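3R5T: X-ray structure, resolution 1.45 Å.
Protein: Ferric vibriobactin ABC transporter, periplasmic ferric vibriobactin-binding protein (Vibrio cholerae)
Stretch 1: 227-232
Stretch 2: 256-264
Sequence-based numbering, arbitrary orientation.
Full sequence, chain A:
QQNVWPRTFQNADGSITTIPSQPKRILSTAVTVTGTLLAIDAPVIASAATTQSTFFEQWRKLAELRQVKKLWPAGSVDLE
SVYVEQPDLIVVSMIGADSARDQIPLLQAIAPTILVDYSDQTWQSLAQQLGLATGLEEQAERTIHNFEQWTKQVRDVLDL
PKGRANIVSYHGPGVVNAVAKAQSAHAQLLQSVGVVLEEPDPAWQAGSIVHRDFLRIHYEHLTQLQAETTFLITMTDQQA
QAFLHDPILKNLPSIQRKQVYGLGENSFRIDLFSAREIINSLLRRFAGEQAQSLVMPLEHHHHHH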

# COMPACT_ATOMS: atom_id res chain seq x y z
N ALA A 227 10.87 -5.06 -19.36
CA ALA A 227 11.04 -3.63 -19.13
C ALA A 227 12.51 -3.24 -18.96
O ALA A 227 13.34 -3.99 -18.42
CB ALA A 227 10.20 -3.15 -17.95
N GLU A 228 12.80 -2.03 -19.42
CA GLU A 228 14.13 -1.46 -19.39
C GLU A 228 14.53 -0.98 -18.00
O GLU A 228 15.70 -0.69 -17.76
CB GLU A 228 14.21 -0.30 -20.37
CG GLU A 228 13.97 -0.69 -21.83
CD GLU A 228 12.54 -0.47 -22.33
OE1 GLU A 228 11.56 -0.57 -21.55
OE2 GLU A 228 12.41 -0.20 -23.54
N THR A 229 13.55 -0.88 -17.11
CA THR A 229 13.77 -0.40 -15.76
C THR A 229 13.04 -1.30 -14.78
O THR A 229 11.93 -1.76 -15.06
CB THR A 229 13.29 1.06 -15.60
OG1 THR A 229 14.09 1.91 -16.44
CG2 THR A 229 13.41 1.53 -14.15
N THR A 230 13.66 -1.59 -13.64
CA THR A 230 13.04 -2.38 -12.59
C THR A 230 13.10 -1.64 -11.27
O THR A 230 14.16 -1.15 -10.88
CB THR A 230 13.74 -3.75 -12.40
OG1 THR A 230 13.51 -4.58 -13.55
CG2 THR A 230 13.22 -4.47 -11.13
N PHE A 231 11.96 -1.56 -10.58
CA PHE A 231 11.91 -1.01 -9.24
C PHE A 231 11.64 -2.15 -8.27
O PHE A 231 10.72 -2.96 -8.49
CB PHE A 231 10.81 0.04 -9.14
CG PHE A 231 11.08 1.30 -9.92
CD1 PHE A 231 11.93 2.26 -9.41
CD2 PHE A 231 10.50 1.51 -11.17
CE1 PHE A 231 12.20 3.42 -10.12
CE2 PHE A 231 10.75 2.67 -11.89
CZ PHE A 231 11.61 3.62 -11.36
N LEU A 232 12.40 -2.21 -7.18
CA LEU A 232 12.23 -3.27 -6.18
C LEU A 232 11.55 -2.76 -4.92
O LEU A 232 12.02 -1.83 -4.26
CB LEU A 232 13.61 -3.86 -5.85
CG LEU A 232 14.19 -4.64 -7.05
CD1 LEU A 232 15.69 -4.69 -6.99
CD2 LEU A 232 13.60 -6.05 -7.12
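Stretch 2 256-264: QRKQVYGLG

Stretch 2 lies beside stretch 1 as a parallel β-strand neighbour. It enters from the end of a helix: Gln256 is still helical, and Lys258, with phi/psi of 50°/52°, is the first residue to leave helical angles, in a Schellman motif with two bonds back into the last helical turn. From Val260 to Gly262 the backbone is extended and runs alongside strand 229-232 in the same direction, the two axes approaching to 4.4 Å and crossing at -33°. The register pairs Thr230 with Val260, Phe231 with Tyr261 and Leu232 with Gly262, at CA-CA distances of 4.7, 4.9 and 4.8 Å; together the stretches bury 564 Å², both sides summed.

Backbone hydrogen bonds follow the alternating pattern of parallel strands, in which one residue bonds to two residues flanking its partner. Thr230 N donates to Gln259 O (2.9 Å) and Thr230 O accepts from Tyr261 N (2.9 Å); two residues on, Leu232 N donates to Tyr261 O (2.8 Å) and Leu232 O accepts from Leu263 N (2.9 Å). Their N-H...O angles of 156-169° are close to linear. Three of the same carbonyls also receive CA-H...O contacts: Thr229 CA to Gln259 O (3.3 Å), Val260 CA to Thr230 O (3.4 Å) and Phe231 CA to Tyr261 O (3.3 Å).

Apolar side chains pack on both faces of the sheet. On the face bearing Phe231 and Tyr261, the two rings meet obliquely, planes at 40° and centroids 5.8 Å apart, with Phe231 CE1 3.9 Å from Tyr261 CD2. Leu263 CD1 reaches Phe231 CD1 at 4.0 Å, and Thr229 CG2 lies at the edge of the Tyr261 ring, 3.7 Å from its CE2. The other face carries Thr230, Val260 and Leu232; here Leu232 CD1 packs on Val260 CG1 at 3.6 Å, while Gly262, paired with Leu232, adds no side chain.

Polar side chains join the stretches where stretch 1 enters its strand. Gln259, its CB directed toward stretch 1, extends its amide so that NE2 donates to Glu228 O (2.9 Å, angle 140°), tying a side chain to backbone just before the strand; the same NE2 lies 3.2 Å from Thr229 OG1. Arg257 also directs its CB toward stretch 1, and Glu228 CG covers one face of its guanidinium, 3.7 Å from Arg257 NE. This contact is made by the aliphatic part of the glutamate; Glu228 OE1 and Arg257 NH1 are hydrogen-bonded elsewhere in the structure.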

# COMPACT_ATOMS: atom_id res chain seq x y z
N GLN A 256 20.89 -5.23 -17.87
CA GLN A 256 21.81 -4.85 -18.94
C GLN A 256 22.02 -3.34 -18.97
O GLN A 256 23.14 -2.86 -19.15
CB GLN A 256 21.30 -5.36 -20.28
CG GLN A 256 21.37 -6.88 -20.41
CD GLN A 256 20.76 -7.38 -21.70
OE1 GLN A 256 19.74 -6.87 -22.17
NE2 GLN A 256 21.38 -8.41 -22.29
N ARG A 257 20.94 -2.58 -18.77
CA ARG A 257 21.03 -1.12 -18.80
C ARG A 257 21.36 -0.53 -17.43
O ARG A 257 21.45 0.70 -17.29
CB ARG A 257 19.73 -0.52 -19.32
CG ARG A 257 19.34 -0.98 -20.72
CD ARG A 257 17.91 -0.57 -21.05
NE ARG A 257 17.58 -0.81 -22.45
CZ ARG A 257 17.34 -2.01 -22.96
NH1 ARG A 257 17.41 -3.09 -22.20
NH2 ARG A 257 17.04 -2.13 -24.25
N LYS A 258 21.55 -1.39 -16.44
CA LYS A 258 21.81 -0.94 -15.08
C LYS A 258 20.76 0.10 -14.67
O LYS A 258 21.08 1.21 -14.23
CB LYS A 258 23.23 -0.38 -14.94
CG LYS A 258 24.30 -1.47 -14.90
CD LYS A 258 25.67 -0.89 -14.57
CE LYS A 258 26.73 -1.97 -14.56
NZ LYS A 258 26.82 -2.66 -15.88
N GLN A 259 19.51 -0.28 -14.85
CA GLN A 259 18.40 0.55 -14.41
C GLN A 259 17.54 -0.25 -13.45
O GLN A 259 16.34 -0.46 -13.68
CB GLN A 259 17.62 1.11 -15.60
CG GLN A 259 18.40 2.23 -16.31
CD GLN A 259 17.88 2.61 -17.69
OE1 GLN A 259 18.44 3.50 -18.33
NE2 GLN A 259 16.84 1.95 -18.15
N VAL A 260 18.17 -0.72 -12.38
CA VAL A 260 17.50 -1.42 -11.30
C VAL A 260 17.62 -0.56 -10.06
O VAL A 260 18.72 -0.25 -9.61
CB VAL A 260 18.17 -2.77 -11.00
CG1 VAL A 260 17.47 -3.44 -9.82
CG2 VAL A 260 18.13 -3.67 -12.22
N TYR A 261 16.47 -0.17 -9.50
CA TYR A 261 16.42 0.78 -8.41
C TYR A 261 15.58 0.26 -7.26
O TYR A 261 14.61 -0.48 -7.47
CB TYR A 261 15.84 2.11 -8.90
CG TYR A 261 16.50 2.63 -10.17
CD1 TYR A 261 17.80 3.12 -10.15
CD2 TYR A 261 15.83 2.60 -11.39
CE1 TYR A 261 18.41 3.57 -11.30
CE2 TYR A 261 16.42 3.05 -12.54
CZ TYR A 261 17.71 3.54 -12.50
OH TYR A 261 18.31 4.00 -13.65
N GLY A 262 15.96 0.61 -6.04
CA GLY A 262 15.07 0.35 -4.92
C GLY A 262 13.97 1.38 -4.87
O GLY A 262 14.19 2.58 -5.04
N LEU A 263 12.76 0.91 -4.61
CA LEU A 263 11.63 1.82 -4.48
C LEU A 263 11.67 2.48 -3.10
O LEU A 263 11.04 3.52 -2.88
CB LEU A 263 10.34 1.05 -4.71
CG LEU A 263 9.07 1.80 -5.11
CD1 LEU A 263 9.28 2.60 -6.41
CD2 LEU A 263 7.95 0.77 -5.27
N GLY A 264 12.40 1.88 -2.18
CA GLY A 264 12.67 2.50 -0.89
C GLY A 264 12.40 1.56 0.26
O GLY A 264 11.60 0.63 0.14